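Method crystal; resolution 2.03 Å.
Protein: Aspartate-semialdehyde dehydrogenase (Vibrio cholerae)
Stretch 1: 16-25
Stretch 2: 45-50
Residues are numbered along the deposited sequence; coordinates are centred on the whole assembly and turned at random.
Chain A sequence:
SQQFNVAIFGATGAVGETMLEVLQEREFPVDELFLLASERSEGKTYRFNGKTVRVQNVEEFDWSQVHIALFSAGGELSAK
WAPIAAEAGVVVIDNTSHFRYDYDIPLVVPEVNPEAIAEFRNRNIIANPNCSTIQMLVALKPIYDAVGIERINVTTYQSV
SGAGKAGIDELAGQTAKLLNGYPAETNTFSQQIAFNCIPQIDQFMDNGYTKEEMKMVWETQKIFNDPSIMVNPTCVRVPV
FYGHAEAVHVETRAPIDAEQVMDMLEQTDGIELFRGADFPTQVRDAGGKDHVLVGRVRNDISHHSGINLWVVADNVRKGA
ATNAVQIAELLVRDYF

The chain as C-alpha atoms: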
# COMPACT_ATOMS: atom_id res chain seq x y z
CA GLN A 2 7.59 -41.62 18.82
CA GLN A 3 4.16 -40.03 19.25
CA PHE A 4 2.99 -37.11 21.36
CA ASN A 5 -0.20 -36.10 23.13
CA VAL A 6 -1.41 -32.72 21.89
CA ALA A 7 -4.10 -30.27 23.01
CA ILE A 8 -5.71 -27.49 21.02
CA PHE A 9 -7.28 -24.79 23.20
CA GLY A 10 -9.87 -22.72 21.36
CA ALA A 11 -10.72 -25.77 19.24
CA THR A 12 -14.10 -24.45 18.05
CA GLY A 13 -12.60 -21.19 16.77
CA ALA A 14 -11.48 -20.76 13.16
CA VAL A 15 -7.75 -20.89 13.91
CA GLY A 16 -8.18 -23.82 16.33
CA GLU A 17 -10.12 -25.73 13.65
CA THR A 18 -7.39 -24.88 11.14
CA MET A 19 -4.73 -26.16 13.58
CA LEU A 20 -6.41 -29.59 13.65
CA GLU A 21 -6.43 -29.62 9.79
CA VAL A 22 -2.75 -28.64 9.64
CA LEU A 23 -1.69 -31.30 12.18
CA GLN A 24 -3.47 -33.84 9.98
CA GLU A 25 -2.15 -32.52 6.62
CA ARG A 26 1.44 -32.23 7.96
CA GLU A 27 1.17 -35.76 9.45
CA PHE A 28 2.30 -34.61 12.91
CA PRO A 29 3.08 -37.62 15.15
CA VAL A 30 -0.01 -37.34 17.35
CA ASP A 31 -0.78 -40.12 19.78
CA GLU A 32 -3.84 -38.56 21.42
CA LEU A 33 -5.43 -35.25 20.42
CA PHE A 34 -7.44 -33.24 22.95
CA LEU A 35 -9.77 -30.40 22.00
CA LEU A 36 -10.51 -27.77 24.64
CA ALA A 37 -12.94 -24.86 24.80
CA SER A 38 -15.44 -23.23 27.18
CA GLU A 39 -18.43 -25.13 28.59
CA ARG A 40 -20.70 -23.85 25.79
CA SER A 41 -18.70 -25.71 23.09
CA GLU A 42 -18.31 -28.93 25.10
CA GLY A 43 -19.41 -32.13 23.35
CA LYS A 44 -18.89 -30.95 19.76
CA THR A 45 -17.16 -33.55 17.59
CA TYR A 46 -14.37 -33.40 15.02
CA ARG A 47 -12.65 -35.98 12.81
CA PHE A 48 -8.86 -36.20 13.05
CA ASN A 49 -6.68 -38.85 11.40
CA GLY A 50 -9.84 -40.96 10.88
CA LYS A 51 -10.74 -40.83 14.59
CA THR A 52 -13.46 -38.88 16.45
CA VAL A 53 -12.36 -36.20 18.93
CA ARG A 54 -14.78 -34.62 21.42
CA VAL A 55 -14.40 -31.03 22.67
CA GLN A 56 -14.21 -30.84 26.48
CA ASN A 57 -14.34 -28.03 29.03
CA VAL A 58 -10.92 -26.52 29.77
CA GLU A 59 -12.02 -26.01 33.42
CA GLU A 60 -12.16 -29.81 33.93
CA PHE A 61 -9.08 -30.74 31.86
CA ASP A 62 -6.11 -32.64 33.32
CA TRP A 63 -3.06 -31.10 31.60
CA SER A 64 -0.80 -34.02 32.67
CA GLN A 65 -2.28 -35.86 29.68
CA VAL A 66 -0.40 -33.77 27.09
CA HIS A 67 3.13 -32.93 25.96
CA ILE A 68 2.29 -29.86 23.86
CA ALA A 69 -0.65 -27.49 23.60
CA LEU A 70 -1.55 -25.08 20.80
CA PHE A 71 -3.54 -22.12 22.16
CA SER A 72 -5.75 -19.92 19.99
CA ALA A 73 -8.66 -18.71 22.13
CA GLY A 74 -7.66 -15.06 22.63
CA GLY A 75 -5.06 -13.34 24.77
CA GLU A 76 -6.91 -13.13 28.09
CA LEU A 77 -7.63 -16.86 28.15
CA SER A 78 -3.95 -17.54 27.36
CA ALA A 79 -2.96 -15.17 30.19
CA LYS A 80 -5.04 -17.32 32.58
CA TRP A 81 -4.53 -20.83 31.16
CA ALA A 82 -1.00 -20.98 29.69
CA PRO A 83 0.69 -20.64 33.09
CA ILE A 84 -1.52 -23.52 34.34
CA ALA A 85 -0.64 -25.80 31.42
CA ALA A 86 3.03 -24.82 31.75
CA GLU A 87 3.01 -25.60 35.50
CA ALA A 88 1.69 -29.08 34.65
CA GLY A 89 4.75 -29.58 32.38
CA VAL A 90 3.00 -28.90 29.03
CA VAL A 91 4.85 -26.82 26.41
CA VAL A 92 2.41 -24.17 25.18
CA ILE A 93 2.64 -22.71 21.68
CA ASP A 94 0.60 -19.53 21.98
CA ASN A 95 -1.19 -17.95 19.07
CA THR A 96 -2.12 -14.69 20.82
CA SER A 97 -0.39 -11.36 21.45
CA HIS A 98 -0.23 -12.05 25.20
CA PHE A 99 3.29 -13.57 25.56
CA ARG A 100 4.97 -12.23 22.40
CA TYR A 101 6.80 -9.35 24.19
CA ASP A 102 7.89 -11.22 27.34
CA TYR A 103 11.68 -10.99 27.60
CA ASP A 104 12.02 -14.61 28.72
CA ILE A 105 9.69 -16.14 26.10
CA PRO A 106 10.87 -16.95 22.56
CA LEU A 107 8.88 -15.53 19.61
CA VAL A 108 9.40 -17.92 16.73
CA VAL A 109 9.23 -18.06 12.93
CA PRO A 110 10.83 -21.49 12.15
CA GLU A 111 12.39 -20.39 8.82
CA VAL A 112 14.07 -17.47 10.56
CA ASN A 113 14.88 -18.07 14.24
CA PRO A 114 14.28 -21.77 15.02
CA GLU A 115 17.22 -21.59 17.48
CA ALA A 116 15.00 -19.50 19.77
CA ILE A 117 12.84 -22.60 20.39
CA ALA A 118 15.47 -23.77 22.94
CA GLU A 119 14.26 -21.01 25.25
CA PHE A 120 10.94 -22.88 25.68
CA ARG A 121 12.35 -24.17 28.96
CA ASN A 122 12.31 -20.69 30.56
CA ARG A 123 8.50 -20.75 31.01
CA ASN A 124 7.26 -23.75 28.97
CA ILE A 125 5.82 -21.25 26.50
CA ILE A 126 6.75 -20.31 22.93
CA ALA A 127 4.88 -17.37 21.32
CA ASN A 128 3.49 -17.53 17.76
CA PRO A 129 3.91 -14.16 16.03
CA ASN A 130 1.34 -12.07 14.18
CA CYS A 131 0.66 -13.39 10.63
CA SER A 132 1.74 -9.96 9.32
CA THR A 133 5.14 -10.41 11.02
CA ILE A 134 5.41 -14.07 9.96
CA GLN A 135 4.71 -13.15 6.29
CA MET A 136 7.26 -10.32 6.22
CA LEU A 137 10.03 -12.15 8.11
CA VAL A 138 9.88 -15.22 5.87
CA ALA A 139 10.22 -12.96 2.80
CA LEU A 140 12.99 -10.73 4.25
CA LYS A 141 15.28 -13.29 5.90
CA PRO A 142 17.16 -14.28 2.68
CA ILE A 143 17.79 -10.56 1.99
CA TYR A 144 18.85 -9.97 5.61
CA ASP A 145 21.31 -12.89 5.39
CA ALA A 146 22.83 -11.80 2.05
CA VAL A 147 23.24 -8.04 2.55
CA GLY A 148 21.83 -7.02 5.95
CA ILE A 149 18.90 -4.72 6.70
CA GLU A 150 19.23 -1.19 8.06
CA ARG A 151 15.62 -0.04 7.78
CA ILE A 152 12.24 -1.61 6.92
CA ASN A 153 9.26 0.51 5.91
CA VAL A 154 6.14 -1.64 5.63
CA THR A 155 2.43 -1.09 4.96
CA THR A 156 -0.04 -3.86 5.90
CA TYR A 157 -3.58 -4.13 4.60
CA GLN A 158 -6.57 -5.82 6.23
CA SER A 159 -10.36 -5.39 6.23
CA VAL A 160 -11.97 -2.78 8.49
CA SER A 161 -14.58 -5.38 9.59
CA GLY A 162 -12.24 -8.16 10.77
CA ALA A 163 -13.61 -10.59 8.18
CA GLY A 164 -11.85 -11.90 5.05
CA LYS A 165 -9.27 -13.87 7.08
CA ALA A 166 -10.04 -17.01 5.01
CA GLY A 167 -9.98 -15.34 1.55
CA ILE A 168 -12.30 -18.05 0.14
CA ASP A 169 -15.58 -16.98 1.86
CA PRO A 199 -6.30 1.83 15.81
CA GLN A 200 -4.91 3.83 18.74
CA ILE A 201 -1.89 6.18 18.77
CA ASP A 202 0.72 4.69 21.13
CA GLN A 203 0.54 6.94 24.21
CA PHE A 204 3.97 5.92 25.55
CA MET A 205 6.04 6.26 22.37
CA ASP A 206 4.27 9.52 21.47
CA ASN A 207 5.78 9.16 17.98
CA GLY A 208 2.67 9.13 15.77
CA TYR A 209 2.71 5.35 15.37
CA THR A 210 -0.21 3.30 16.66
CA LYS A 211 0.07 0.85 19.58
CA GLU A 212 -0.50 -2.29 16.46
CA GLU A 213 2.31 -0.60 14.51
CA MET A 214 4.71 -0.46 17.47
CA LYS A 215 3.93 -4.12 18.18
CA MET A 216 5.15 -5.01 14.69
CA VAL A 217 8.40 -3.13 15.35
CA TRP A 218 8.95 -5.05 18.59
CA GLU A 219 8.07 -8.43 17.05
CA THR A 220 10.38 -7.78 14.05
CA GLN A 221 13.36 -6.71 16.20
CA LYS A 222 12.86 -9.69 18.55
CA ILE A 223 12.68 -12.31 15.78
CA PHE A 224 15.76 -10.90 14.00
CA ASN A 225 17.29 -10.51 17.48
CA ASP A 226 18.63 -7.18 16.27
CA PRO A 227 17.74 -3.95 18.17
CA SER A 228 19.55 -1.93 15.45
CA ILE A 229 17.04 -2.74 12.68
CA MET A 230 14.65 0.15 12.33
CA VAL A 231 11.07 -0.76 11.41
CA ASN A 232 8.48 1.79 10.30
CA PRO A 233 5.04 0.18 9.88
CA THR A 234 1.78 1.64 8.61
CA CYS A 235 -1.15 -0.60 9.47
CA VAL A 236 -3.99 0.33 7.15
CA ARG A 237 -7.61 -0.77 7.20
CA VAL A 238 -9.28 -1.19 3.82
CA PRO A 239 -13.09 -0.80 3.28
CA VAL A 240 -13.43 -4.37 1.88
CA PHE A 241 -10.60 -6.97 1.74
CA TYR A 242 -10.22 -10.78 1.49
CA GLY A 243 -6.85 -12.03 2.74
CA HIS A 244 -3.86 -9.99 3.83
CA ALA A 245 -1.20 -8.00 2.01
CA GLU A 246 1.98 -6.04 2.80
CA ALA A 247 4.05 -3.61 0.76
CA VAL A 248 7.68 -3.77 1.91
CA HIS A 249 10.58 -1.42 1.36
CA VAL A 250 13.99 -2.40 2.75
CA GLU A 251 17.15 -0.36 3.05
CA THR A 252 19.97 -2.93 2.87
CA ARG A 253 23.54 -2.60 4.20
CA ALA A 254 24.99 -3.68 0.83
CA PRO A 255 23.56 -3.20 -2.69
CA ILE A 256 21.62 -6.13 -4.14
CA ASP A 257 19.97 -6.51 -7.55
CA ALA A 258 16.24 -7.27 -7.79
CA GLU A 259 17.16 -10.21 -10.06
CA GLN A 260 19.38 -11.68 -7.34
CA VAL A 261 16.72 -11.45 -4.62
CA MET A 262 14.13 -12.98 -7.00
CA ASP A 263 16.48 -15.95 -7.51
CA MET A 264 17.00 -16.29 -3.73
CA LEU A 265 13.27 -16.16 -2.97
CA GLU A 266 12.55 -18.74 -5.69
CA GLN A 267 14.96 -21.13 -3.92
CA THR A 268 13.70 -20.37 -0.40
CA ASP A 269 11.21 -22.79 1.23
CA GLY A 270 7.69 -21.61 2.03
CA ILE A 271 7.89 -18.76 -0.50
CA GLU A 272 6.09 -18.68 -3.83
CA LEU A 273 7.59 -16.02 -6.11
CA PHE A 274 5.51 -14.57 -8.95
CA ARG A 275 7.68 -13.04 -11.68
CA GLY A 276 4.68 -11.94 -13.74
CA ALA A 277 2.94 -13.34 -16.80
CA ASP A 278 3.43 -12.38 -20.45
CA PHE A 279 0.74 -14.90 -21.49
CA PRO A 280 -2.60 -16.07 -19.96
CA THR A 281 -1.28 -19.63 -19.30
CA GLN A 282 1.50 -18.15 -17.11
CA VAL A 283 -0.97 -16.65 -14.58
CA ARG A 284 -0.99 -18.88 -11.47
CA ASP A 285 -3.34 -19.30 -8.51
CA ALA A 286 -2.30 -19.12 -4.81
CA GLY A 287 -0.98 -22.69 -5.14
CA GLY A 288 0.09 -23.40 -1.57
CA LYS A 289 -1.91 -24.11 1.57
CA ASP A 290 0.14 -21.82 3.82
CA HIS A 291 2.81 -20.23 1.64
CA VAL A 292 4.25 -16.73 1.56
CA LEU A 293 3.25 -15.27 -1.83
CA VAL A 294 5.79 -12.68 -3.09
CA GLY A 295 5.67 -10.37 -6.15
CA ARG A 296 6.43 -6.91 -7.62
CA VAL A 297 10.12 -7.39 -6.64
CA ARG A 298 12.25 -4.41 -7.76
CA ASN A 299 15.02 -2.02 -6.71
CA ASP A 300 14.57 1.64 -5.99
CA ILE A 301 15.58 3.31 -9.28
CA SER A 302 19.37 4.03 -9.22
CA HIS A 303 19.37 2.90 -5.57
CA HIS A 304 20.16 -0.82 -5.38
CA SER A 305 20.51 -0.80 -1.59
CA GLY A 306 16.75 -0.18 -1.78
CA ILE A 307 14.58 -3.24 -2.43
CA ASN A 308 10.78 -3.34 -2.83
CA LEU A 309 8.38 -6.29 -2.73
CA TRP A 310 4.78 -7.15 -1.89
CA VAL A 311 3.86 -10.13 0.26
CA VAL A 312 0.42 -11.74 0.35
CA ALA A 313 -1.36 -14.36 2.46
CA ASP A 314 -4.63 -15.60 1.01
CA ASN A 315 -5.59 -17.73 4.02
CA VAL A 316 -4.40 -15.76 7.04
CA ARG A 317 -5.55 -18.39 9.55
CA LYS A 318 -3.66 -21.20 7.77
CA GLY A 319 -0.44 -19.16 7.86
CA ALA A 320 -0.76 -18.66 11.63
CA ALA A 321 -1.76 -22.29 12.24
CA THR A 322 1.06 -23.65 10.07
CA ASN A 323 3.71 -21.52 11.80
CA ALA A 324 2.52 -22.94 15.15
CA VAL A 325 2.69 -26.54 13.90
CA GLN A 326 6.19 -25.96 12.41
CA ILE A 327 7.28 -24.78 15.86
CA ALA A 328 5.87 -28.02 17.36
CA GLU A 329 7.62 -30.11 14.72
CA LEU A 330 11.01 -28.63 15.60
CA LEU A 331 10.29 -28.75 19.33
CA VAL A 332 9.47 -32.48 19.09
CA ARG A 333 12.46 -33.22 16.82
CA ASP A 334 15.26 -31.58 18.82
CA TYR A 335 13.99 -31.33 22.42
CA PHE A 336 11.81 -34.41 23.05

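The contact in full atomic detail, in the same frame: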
# COMPACT_ATOMS: atom_id res chain seq x y z
N GLY A 16 -8.24 -22.53 15.64
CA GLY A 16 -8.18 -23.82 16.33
C GLY A 16 -8.58 -24.96 15.40
O GLY A 16 -7.93 -26.00 15.36
N GLU A 17 -9.65 -24.74 14.64
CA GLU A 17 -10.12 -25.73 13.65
C GLU A 17 -9.09 -25.92 12.55
O GLU A 17 -8.86 -27.05 12.08
CB GLU A 17 -11.47 -25.32 13.06
CG GLU A 17 -12.65 -25.57 13.98
CD GLU A 17 -13.99 -25.14 13.39
OE1 GLU A 17 -15.04 -25.60 13.89
OE2 GLU A 17 -13.99 -24.32 12.44
N THR A 18 -8.45 -24.82 12.15
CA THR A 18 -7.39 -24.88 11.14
C THR A 18 -6.17 -25.63 11.67
O THR A 18 -5.54 -26.38 10.93
CB THR A 18 -7.02 -23.47 10.61
OG1 THR A 18 -8.21 -22.79 10.17
CG2 THR A 18 -6.05 -23.57 9.43
N MET A 19 -5.84 -25.43 12.95
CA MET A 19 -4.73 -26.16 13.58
C MET A 19 -4.90 -27.68 13.50
O MET A 19 -3.95 -28.40 13.19
CB MET A 19 -4.52 -25.70 15.03
CG MET A 19 -3.82 -24.35 15.14
SD MET A 19 -3.86 -23.74 16.83
CE MET A 19 -2.61 -22.45 16.74
N LEU A 20 -6.10 -28.17 13.79
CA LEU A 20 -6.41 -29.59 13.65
C LEU A 20 -6.14 -30.06 12.21
O LEU A 20 -5.45 -31.06 12.00
CB LEU A 20 -7.86 -29.87 14.08
CG LEU A 20 -8.48 -31.27 13.93
CD1 LEU A 20 -9.61 -31.43 14.94
CD2 LEU A 20 -9.02 -31.48 12.53
N GLU A 21 -6.66 -29.32 11.22
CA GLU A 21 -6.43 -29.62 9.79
C GLU A 21 -4.96 -29.65 9.40
O GLU A 21 -4.53 -30.51 8.61
CB GLU A 21 -7.12 -28.59 8.90
CG GLU A 21 -8.63 -28.64 8.94
CD GLU A 21 -9.27 -27.51 8.13
OE1 GLU A 21 -10.41 -27.13 8.45
OE2 GLU A 21 -8.62 -26.99 7.19
N VAL A 22 -4.18 -28.72 9.95
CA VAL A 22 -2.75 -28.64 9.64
C VAL A 22 -1.98 -29.80 10.27
O VAL A 22 -1.13 -30.38 9.62
CB VAL A 22 -2.14 -27.24 9.99
CG1 VAL A 22 -0.63 -27.24 9.78
CG2 VAL A 22 -2.80 -26.14 9.16
N LEU A 23 -2.29 -30.13 11.52
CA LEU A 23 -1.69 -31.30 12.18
C LEU A 23 -1.93 -32.58 11.38
O LEU A 23 -1.04 -33.43 11.27
CB LEU A 23 -2.25 -31.46 13.61
CG LEU A 23 -1.74 -30.49 14.69
CD1 LEU A 23 -2.59 -30.59 15.96
CD2 LEU A 23 -0.27 -30.73 15.00
N GLN A 24 -3.12 -32.71 10.83
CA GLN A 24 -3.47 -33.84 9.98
C GLN A 24 -2.70 -33.80 8.64
O GLN A 24 -1.95 -34.73 8.32
CB GLN A 24 -4.98 -33.88 9.78
CG GLN A 24 -5.48 -35.02 8.92
CD GLN A 24 -6.98 -35.05 8.87
OE1 GLN A 24 -7.63 -35.54 9.78
NE2 GLN A 24 -7.55 -34.52 7.79
N GLU A 25 -2.84 -32.70 7.90
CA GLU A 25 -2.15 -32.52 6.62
C GLU A 25 -0.62 -32.70 6.70
O GLU A 25 -0.02 -33.35 5.84
CB GLU A 25 -2.53 -31.18 5.98
CG GLU A 25 -3.95 -31.19 5.41
CD GLU A 25 -4.49 -29.81 5.05
OE1 GLU A 25 -3.70 -28.84 5.00
OE2 GLU A 25 -5.72 -29.71 4.82
N THR A 45 -18.06 -32.52 18.09
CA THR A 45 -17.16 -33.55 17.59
C THR A 45 -16.46 -33.17 16.30
O THR A 45 -17.03 -32.49 15.44
CB THR A 45 -17.86 -34.91 17.42
OG1 THR A 45 -19.05 -34.74 16.64
CG2 THR A 45 -18.21 -35.50 18.78
N TYR A 46 -15.21 -33.61 16.19
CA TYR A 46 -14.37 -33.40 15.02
C TYR A 46 -13.68 -34.70 14.61
O TYR A 46 -13.45 -35.58 15.44
CB TYR A 46 -13.30 -32.34 15.31
CG TYR A 46 -13.85 -30.93 15.47
CD1 TYR A 46 -14.21 -30.45 16.72
CD2 TYR A 46 -14.03 -30.10 14.36
CE1 TYR A 46 -14.72 -29.16 16.88
CE2 TYR A 46 -14.54 -28.83 14.50
CZ TYR A 46 -14.88 -28.36 15.76
OH TYR A 46 -15.38 -27.10 15.91
N ARG A 47 -13.35 -34.81 13.32
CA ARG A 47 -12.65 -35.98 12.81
C ARG A 47 -11.18 -35.64 12.58
O ARG A 47 -10.87 -34.69 11.87
CB ARG A 47 -13.28 -36.46 11.50
CG ARG A 47 -12.67 -37.74 10.94
CD ARG A 47 -13.53 -38.29 9.81
NE ARG A 47 -12.90 -39.43 9.15
CZ ARG A 47 -13.15 -40.70 9.46
NH1 ARG A 47 -14.02 -41.01 10.42
NH2 ARG A 47 -12.52 -41.67 8.80
N PHE A 48 -10.29 -36.44 13.17
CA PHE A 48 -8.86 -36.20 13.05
C PHE A 48 -8.12 -37.51 12.86
O PHE A 48 -8.22 -38.41 13.70
CB PHE A 48 -8.34 -35.46 14.29
CG PHE A 48 -6.85 -35.36 14.35
CD1 PHE A 48 -6.11 -36.27 15.09
CD2 PHE A 48 -6.18 -34.34 13.67
CE1 PHE A 48 -4.72 -36.18 15.15
CE2 PHE A 48 -4.80 -34.25 13.72
CZ PHE A 48 -4.06 -35.17 14.46
N ASN A 49 -7.38 -37.61 11.76
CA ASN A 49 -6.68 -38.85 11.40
C ASN A 49 -7.61 -40.08 11.42
O ASN A 49 -7.22 -41.16 11.87
CB ASN A 49 -5.45 -39.06 12.29
CG ASN A 49 -4.26 -38.18 11.88
OD1 ASN A 49 -4.21 -37.67 10.76
ND2 ASN A 49 -3.30 -38.03 12.79
N GLY A 50 -8.84 -39.89 10.95
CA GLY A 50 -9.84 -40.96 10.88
C GLY A 50 -10.51 -41.33 12.19
O GLY A 50 -11.32 -42.27 12.23
O HOH W 1 -1.28 -36.00 12.42
O HOH W 2 -9.51 -37.48 9.07

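The helix of residues 16-25 and the strand 45-48 run nearly the same way, 22° between their N-to-C directions, with axes 9.2 Å apart at closest. That spacing leaves room for one layer of side chains. The backbones draw together toward their C-terminal ends: E17 CA lies 8.9 Å from Y46 CA, while Q24 CA lies 6.1 Å from N49 CA. On the helix, E17, L20, L23 and Q24 recur at intervals of three or four, which keeps them on one side, while E21, V22 and E25 point away.

The apolar layer centres on L20 and F48. L20 CG sits 3.8 Å from F48 CD2, and L20 CD1 comes equally close, 3.8 Å, to Y46 CB, so this one leucine touches both aromatic residues of the strand. F48 turns an edge to L23 and to the L20 carbonyl: its CE2 lies 3.8 Å from L23 CB and 3.7 Å from L20 O, both near the ring plane. Such an approach turns the ring's slightly positive C-H rim to the carbonyl oxygen.

Polar bonds close the layer at its two ends. At the N-terminal end, Y46 OH donates to E17 OE1 at 2.5 Å, a short bond in which the carboxylate oxygen lies near the ring plane. At the other end, Q24, extended with chi1 and chi2 both t, reaches from the helix across to the strand's end, and its OE1 accepts from N49 N at 2.9 Å with an N-H...O angle of 161°. A side-chain amide thus satisfies a backbone N-H just where the strand gives way to loop.

Two waters extend this polar end. One donates to L23 O (2.8 Å from the water oxygen) and accepts from N49 ND2 (2.9 Å); the other donates to Q24 OE1 (2.8 Å) and accepts from G50 N (3.1 Å). Q24 OE1 therefore serves two successive backbone N-H groups, one directly and one through water.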